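Local coordinates for putative DNA-binding protein (Ralstonia eutropha, PDB 3HWU), which probably binds DNA and carries a Plants and Prokaryotes Conserved (PCC) domain, at the interface of chains A and B. Sequence-based numbering; all coordinates share one arbitrary frame. Chains: chain A/B, Putative DNA-binding protein.

All three contacts belong to one interface between two copies of the same protein, in a deposited assembly of three copies. Contacts 1 and 2 are neighbours, their C-alpha centres about 10 Å apart, and share B:Leu144; strand 14-20 of chain A serves both. Contact 3 lies about 21 Å from contact 1 and about 29 Å from contact 2, so the chains are pinned at well-separated points. In each contact non-equivalent segments of the two copies meet, as the lack of an exact two-fold implies; this fits a cyclic trimer, although the coordinates alone do not prove that form in solution.

Contact 1: the interface of chains A and B. Residues chain A 18, 20, 117, 119; chain B 132, 141-142, 144.
A:Val18 holds CG1 anti to its backbone nitrogen (chi1 179°), which directs that methyl to the carbonyl O of B:Leu142, 3.5 Å away, while CG2 meets the isobutyl group of B:Leu144. The patch joins two PCC-domain copies: strands 14-20 and 117-125 of chain A receive strand 139-142 of chain B. A:Arg20 is bent at chi2 (-70°) and again at chi3; the bends lay one face of its guanidinium against B:Val141 CG1 and the CZ corner of B:Phe132, both on the same side of its plane. B:Val141 CG1 sits 3.7 Å above that plane, offset toward the rim. B:Phe132 CZ comes within 3.8 Å of A:Arg20 NH2. With the planes 69° apart, the phenyl ring stands edge-on to the guanidinium face, NH1 in the ring plane, so this is no parallel stack. Both methyls of B:Val141 reach A:Ser117 CB, CG1 at 4.0 Å. The extended carboxylate arm of A:Glu119 crosses B:Leu142 at about a right angle. A water-mediated link runs through water 1, which is 2.8 Å from the hydroxyl OG of A:Ser117 and also meets the carboxylate OE2 of A:Glu119. The backbone N of B:Leu142 reaches the same water at 2.9 Å, tying strand 139-142 to the two polar side chains of strand 117-125.

Contact 2: the interface of chains A and B. Residues chain A 9-10, 16; chain B 40, 127, 129, 144-145.
The selenomethionine A:Met9 and B:Gln127 come at each other from opposite directions, and the thioether end of one, where selenium stands in for the sulfur of the native methionine, lies against the carboxamide of the other. A:Met9 is extended beyond CG (chi2 -177°), which carries SE and CE across the boundary. SE lies 3.6 Å from B:Gln127 CD. The methyl CE lies 3.3 Å from the amide oxygen OE1 of B:Gln127. On another flank SE meets the ring carbon CD of B:Pro145 at 3.8 Å, and B:Leu129 and B:Leu144 offer methyl groups nearby. A:Met9 is thus lined by an amide, a proline and two leucines, and 77 Å² of its surface is hidden by chain B.

B:Gln127 is bent at chi2 (95°), turning its amide toward chain A. NE2 donates a hydrogen bond of 3.0 Å to the backbone O of A:Lys10; this acceptor is 4° out of the amide plane, and the donor lies nearly along the C=O axis. One carboxamide therefore packs on A:Met9 while bonding to the next residue. Behind it, B:Ser40 OG donates to the backbone O of B:Gln127 at 2.8 Å, a second-shell bond that should steady this segment.

A:Leu16 and B:Leu129 reach toward each other tip to tip, CD2 to CD1 at 4.0 Å. The site brings strand 8-11 and the start of strand 14-20 of chain A against the chain B loop after strand 117-125 and its C-terminal tail beyond strand 139-142.

Contact 3: the interface of chains A and B. Residues chain A 98-99, 101; chain B 54-56, 65-67.
In this part of the interface between two PCC-domain copies, A:Phe101 of a chain A loop wedges its ring against strands 51-58 and 63-70 of chain B, which hide 102 Å² of its surface. B:Lys67, whose modelled side chain is incomplete, supplies a CH-pi contact over one ring face, with CB 3.8 Å from the centroid of the A:Phe101 ring and offset toward the rim; its aliphatic chain slides past the ring in the opposite direction, bringing CD to A:Phe101 CD2 as well. At the ring edge, in plane, lie the carbonyl carbon of B:Gly55 and the backbone O of B:Asp65, the latter 3.4 Å from A:Phe101 CZ. B:Phe54 touches through CB, 3.7 Å from A:Phe101 CD1.

A second aromatic contact faces the other way. B:Phe56 has CG anti to its backbone nitrogen (chi1 -165°), sending its ring to the A:Asp98–A:Gly99 peptide. The backbone N of A:Gly99 stands 3.7 Å above the plane of the B:Phe56 ring, over its centre. A:Gly99 CA lies over the same face, 3.8 Å from CG of B:Phe56.

Farther out, the chain A loop after strand 87-97 presents both partners. The backbone of A:Phe101 is left-handed (phi 67°), and chi1 -53° puts CG beside the backbone N, turning the ring to chain B. A:Asp98 O lies over the ring face opposite B:Lys67. Water 2 bridges the chains, bound by A:Gly99 O and 2.6 Å from the carboxylate OD2 of B:Asp65.

Contact 1: the interface of chains A and B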
loop_
_atom_site.group_PDB
_atom_site.type_symbol
_atom_site.label_atom_id
_atom_site.label_comp_id
_atom_site.label_asym_id
_atom_site.label_seq_id
_atom_site.Cartn_x
_atom_site.Cartn_y
_atom_site.Cartn_z
ATOM N N VAL A 18 14.865 5.483 5.120
ATOM C CA VAL A 18 15.196 5.990 3.788
ATOM C C VAL A 18 16.507 5.318 3.367
ATOM O O VAL A 18 17.579 5.648 3.857
ATOM C CB VAL A 18 15.287 7.536 3.681
ATOM C CG1 VAL A 18 15.661 7.942 2.235
ATOM C CG2 VAL A 18 13.987 8.198 4.117
ATOM N N ARG A 20 19.254 4.091 0.361
ATOM C CA ARG A 20 19.989 4.837 -0.624
ATOM C C ARG A 20 20.614 3.922 -1.672
ATOM O O ARG A 20 20.564 2.704 -1.560
ATOM C CB ARG A 20 21.063 5.656 0.116
ATOM C CG ARG A 20 20.530 6.467 1.255
ATOM C CD ARG A 20 19.688 7.586 0.735
ATOM N NE ARG A 20 20.536 8.508 0.022
ATOM C CZ ARG A 20 21.174 9.504 0.610
ATOM N NH1 ARG A 20 21.012 9.718 1.909
ATOM N NH2 ARG A 20 21.950 10.264 -0.120
ATOM N N SER A 117 16.141 6.177 -4.216
ATOM C CA SER A 117 16.049 5.865 -2.778
ATOM C C SER A 117 14.901 4.888 -2.559
ATOM O O SER A 117 14.198 4.539 -3.516
ATOM C CB SER A 117 15.831 7.149 -1.968
ATOM O OG SER A 117 14.650 7.801 -2.353
ATOM N N GLU A 119 11.789 4.650 0.437
ATOM C CA GLU A 119 11.131 5.138 1.643
ATOM C C GLU A 119 10.284 4.002 2.192
ATOM O O GLU A 119 9.492 3.432 1.453
ATOM C CB GLU A 119 10.234 6.332 1.348
ATOM C CG GLU A 119 10.965 7.533 0.770
ATOM C CD GLU A 119 10.055 8.652 0.303
ATOM O OE1 GLU A 119 8.839 8.563 0.521
ATOM O OE2 GLU A 119 10.587 9.629 -0.258
ATOM N N PHE B 132 16.286 16.693 -0.659
ATOM C CA PHE B 132 17.490 17.357 -1.206
ATOM C C PHE B 132 17.937 16.539 -2.400
ATOM O O PHE B 132 17.699 15.336 -2.478
ATOM C CB PHE B 132 18.630 17.384 -0.128
ATOM C CG PHE B 132 19.164 16.007 0.219
ATOM C CD1 PHE B 132 18.447 15.184 1.128
ATOM C CD2 PHE B 132 20.326 15.482 -0.385
ATOM C CE1 PHE B 132 18.851 13.855 1.399
ATOM C CE2 PHE B 132 20.765 14.175 -0.084
ATOM C CZ PHE B 132 20.045 13.368 0.801
ATOM N N VAL B 141 16.049 13.049 -2.752
ATOM C CA VAL B 141 15.935 12.027 -1.720
ATOM C C VAL B 141 15.434 12.698 -0.438
ATOM O O VAL B 141 15.767 13.854 -0.128
ATOM C CB VAL B 141 17.309 11.373 -1.449
ATOM C CG1 VAL B 141 17.263 10.438 -0.255
ATOM C CG2 VAL B 141 17.846 10.655 -2.715
ATOM N N LEU B 142 14.654 11.953 0.357
ATOM C CA LEU B 142 14.171 12.432 1.636
ATOM C C LEU B 142 15.286 12.415 2.668
ATOM O O LEU B 142 15.865 11.376 2.915
ATOM C CB LEU B 142 13.007 11.544 2.090
ATOM C CG LEU B 142 12.247 11.916 3.360
ATOM C CD1 LEU B 142 11.724 13.373 3.314
ATOM C CD2 LEU B 142 11.105 10.912 3.593
ATOM N N LEU B 144 16.798 12.510 6.363
ATOM C CA LEU B 144 16.450 12.166 7.746
ATOM C C LEU B 144 17.446 12.832 8.714
ATOM O O LEU B 144 18.617 13.065 8.335
ATOM C CB LEU B 144 16.541 10.655 7.943
ATOM C CG LEU B 144 15.573 9.771 7.156
ATOM C CD1 LEU B 144 15.720 8.284 7.555
ATOM C CD2 LEU B 144 14.117 10.198 7.352
HETATM O O HOH W 1 13.265 9.708 -0.856
#

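Contact 2: the interface of chains A and B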
loop_
_atom_site.group_PDB
_atom_site.type_symbol
_atom_site.label_atom_id
_atom_site.label_comp_id
_atom_site.label_asym_id
_atom_site.label_seq_id
_atom_site.Cartn_x
_atom_site.Cartn_y
_atom_site.Cartn_z
HETATM N N MSE A 9 14.635 6.774 11.210
HETATM C CA MSE A 9 14.240 7.586 12.359
HETATM C C MSE A 9 13.083 6.914 13.087
HETATM O O MSE A 9 12.248 6.251 12.474
HETATM C CB MSE A 9 13.867 9.028 11.970
HETATM C CG MSE A 9 12.516 9.242 11.362
HETATM SE SE MSE A 9 12.259 11.114 10.846
HETATM C CE MSE A 9 10.390 10.868 10.645
ATOM N N LYS A 10 13.048 7.088 14.394
ATOM C CA LYS A 10 11.917 6.633 15.203
ATOM C C LYS A 10 10.728 7.552 14.987
ATOM O O LYS A 10 10.877 8.783 15.029
ATOM C CB LYS A 10 12.313 6.566 16.706
ATOM C CG LYS A 10 11.297 5.812 17.595
ATOM C CD LYS A 10 11.477 5.972 19.094
ATOM C CE LYS A 10 10.206 5.415 19.878
ATOM N NZ LYS A 10 8.732 5.838 19.432
ATOM N N LEU A 16 10.607 5.257 10.267
ATOM C CA LEU A 16 10.637 5.616 8.844
ATOM C C LEU A 16 12.069 5.371 8.395
ATOM O O LEU A 16 13.021 5.894 8.996
ATOM C CB LEU A 16 10.299 7.105 8.644
ATOM C CG LEU A 16 10.340 7.606 7.204
ATOM C CD1 LEU A 16 9.256 6.974 6.300
ATOM C CD2 LEU A 16 10.260 9.148 7.160
ATOM N N SER B 40 6.308 16.127 8.529
ATOM C CA SER B 40 6.506 15.119 7.513
ATOM C C SER B 40 5.421 14.057 7.716
ATOM O O SER B 40 4.781 14.008 8.765
ATOM C CB SER B 40 7.897 14.497 7.607
ATOM O OG SER B 40 8.143 13.860 8.869
ATOM N N GLN B 127 8.850 15.331 13.114
ATOM C CA GLN B 127 10.076 15.877 12.541
ATOM C C GLN B 127 9.847 16.568 11.201
ATOM O O GLN B 127 9.300 15.984 10.274
ATOM C CB GLN B 127 11.092 14.745 12.318
ATOM C CG GLN B 127 11.461 13.911 13.557
ATOM C CD GLN B 127 10.661 12.648 13.708
ATOM O OE1 GLN B 127 9.515 12.566 13.287
ATOM N NE2 GLN B 127 11.269 11.632 14.338
ATOM N N LEU B 129 10.961 17.471 7.768
ATOM C CA LEU B 129 11.923 16.866 6.857
ATOM C C LEU B 129 11.957 17.593 5.521
ATOM O O LEU B 129 10.910 17.948 4.971
ATOM C CB LEU B 129 11.611 15.386 6.618
ATOM C CG LEU B 129 11.546 14.444 7.804
ATOM C CD1 LEU B 129 11.239 12.998 7.301
ATOM C CD2 LEU B 129 12.796 14.535 8.662
ATOM N N LEU B 144 16.798 12.510 6.363
ATOM C CA LEU B 144 16.450 12.166 7.746
ATOM C C LEU B 144 17.446 12.832 8.714
ATOM O O LEU B 144 18.617 13.065 8.335
ATOM C CB LEU B 144 16.541 10.655 7.943
ATOM C CG LEU B 144 15.573 9.771 7.156
ATOM C CD1 LEU B 144 15.720 8.284 7.555
ATOM C CD2 LEU B 144 14.117 10.198 7.352
ATOM N N PRO B 145 17.000 13.122 9.966
ATOM C CA PRO B 145 17.849 13.721 11.011
ATOM C C PRO B 145 19.055 12.821 11.222
ATOM O O PRO B 145 20.163 13.381 11.362
ATOM C CB PRO B 145 16.937 13.693 12.237
ATOM C CG PRO B 145 15.600 13.593 11.728
ATOM C CD PRO B 145 15.701 12.735 10.528
#

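Contact 3: the interface of chains A and B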
loop_
_atom_site.group_PDB
_atom_site.type_symbol
_atom_site.label_atom_id
_atom_site.label_comp_id
_atom_site.label_asym_id
_atom_site.label_seq_id
_atom_site.Cartn_x
_atom_site.Cartn_y
_atom_site.Cartn_z
ATOM N N ASP A 98 8.204 0.085 -15.434
ATOM C CA ASP A 98 9.347 0.599 -16.188
ATOM C C ASP A 98 8.892 1.704 -17.132
ATOM O O ASP A 98 7.867 2.339 -16.933
ATOM C CB ASP A 98 10.042 -0.531 -16.953
ATOM C CG ASP A 98 9.181 -1.109 -18.068
ATOM O OD1 ASP A 98 8.021 -0.668 -18.225
ATOM O OD2 ASP A 98 9.673 -2.075 -18.736
ATOM N N GLY A 99 9.672 1.963 -18.182
ATOM C CA GLY A 99 9.320 3.012 -19.114
ATOM C C GLY A 99 8.119 2.722 -19.999
ATOM O O GLY A 99 7.671 3.611 -20.704
ATOM N N PHE A 101 5.435 1.770 -18.343
ATOM C CA PHE A 101 4.480 1.953 -17.239
ATOM C C PHE A 101 3.667 0.745 -16.880
ATOM O O PHE A 101 2.847 0.767 -15.960
ATOM C CB PHE A 101 3.615 3.196 -17.447
ATOM C CG PHE A 101 4.422 4.442 -17.698
ATOM C CD1 PHE A 101 4.829 5.222 -16.642
ATOM C CD2 PHE A 101 4.807 4.820 -18.983
ATOM C CE1 PHE A 101 5.580 6.356 -16.875
ATOM C CE2 PHE A 101 5.617 5.937 -19.206
ATOM C CZ PHE A 101 5.966 6.705 -18.150
ATOM N N PHE B 54 1.846 9.713 -15.043
ATOM C CA PHE B 54 3.060 9.174 -14.488
ATOM C C PHE B 54 4.251 9.680 -15.286
ATOM O O PHE B 54 4.118 10.125 -16.427
ATOM C CB PHE B 54 2.982 7.652 -14.575
ATOM C CG PHE B 54 1.826 7.091 -13.783
ATOM C CD1 PHE B 54 1.992 6.800 -12.439
ATOM C CD2 PHE B 54 0.571 6.925 -14.357
ATOM C CE1 PHE B 54 0.962 6.307 -11.701
ATOM C CE2 PHE B 54 -0.474 6.426 -13.586
ATOM C CZ PHE B 54 -0.262 6.134 -12.253
ATOM N N GLY B 55 5.430 9.542 -14.711
ATOM C CA GLY B 55 6.657 9.925 -15.386
ATOM C C GLY B 55 7.740 8.893 -15.139
ATOM O O GLY B 55 7.854 8.383 -14.018
ATOM N N PHE B 56 8.565 8.591 -16.152
ATOM C CA PHE B 56 9.726 7.729 -16.007
ATOM C C PHE B 56 10.919 8.620 -16.281
ATOM O O PHE B 56 11.110 9.155 -17.387
ATOM C CB PHE B 56 9.694 6.515 -16.934
ATOM C CG PHE B 56 10.678 5.474 -16.558
ATOM C CD1 PHE B 56 10.442 4.607 -15.505
ATOM C CD2 PHE B 56 11.861 5.339 -17.249
ATOM C CE1 PHE B 56 11.378 3.654 -15.151
ATOM C CE2 PHE B 56 12.789 4.372 -16.908
ATOM C CZ PHE B 56 12.543 3.542 -15.852
ATOM N N ASP B 65 9.730 11.263 -18.871
ATOM C CA ASP B 65 8.913 10.895 -20.029
ATOM C C ASP B 65 7.530 10.619 -19.422
ATOM O O ASP B 65 7.422 9.737 -18.552
ATOM C CB ASP B 65 9.406 9.609 -20.678
ATOM C CG ASP B 65 8.609 9.232 -21.931
ATOM O OD1 ASP B 65 8.381 10.126 -22.762
ATOM O OD2 ASP B 65 8.206 8.067 -22.128
ATOM N N PRO B 66 6.488 11.364 -19.838
ATOM C CA PRO B 66 5.191 11.178 -19.205
ATOM C C PRO B 66 4.232 10.279 -19.940
ATOM O O PRO B 66 4.330 10.090 -21.148
ATOM C CB PRO B 66 4.616 12.582 -19.229
ATOM C CG PRO B 66 5.123 13.116 -20.602
ATOM C CD PRO B 66 6.472 12.487 -20.813
ATOM N N LYS B 67 3.250 9.793 -19.192
ATOM C CA LYS B 67 2.145 9.006 -19.750
ATOM C C LYS B 67 0.878 9.242 -18.946
ATOM O O LYS B 67 0.896 9.176 -17.714
ATOM C CB LYS B 67 2.460 7.513 -19.775
ATOM C CG LYS B 67 1.381 6.698 -20.448
ATOM C CD LYS B 67 1.845 5.358 -20.923
ATOM C CE LYS B 67 0.750 4.586 -21.580
HETATM O O HOH W 2 9.061 5.990 -20.834
#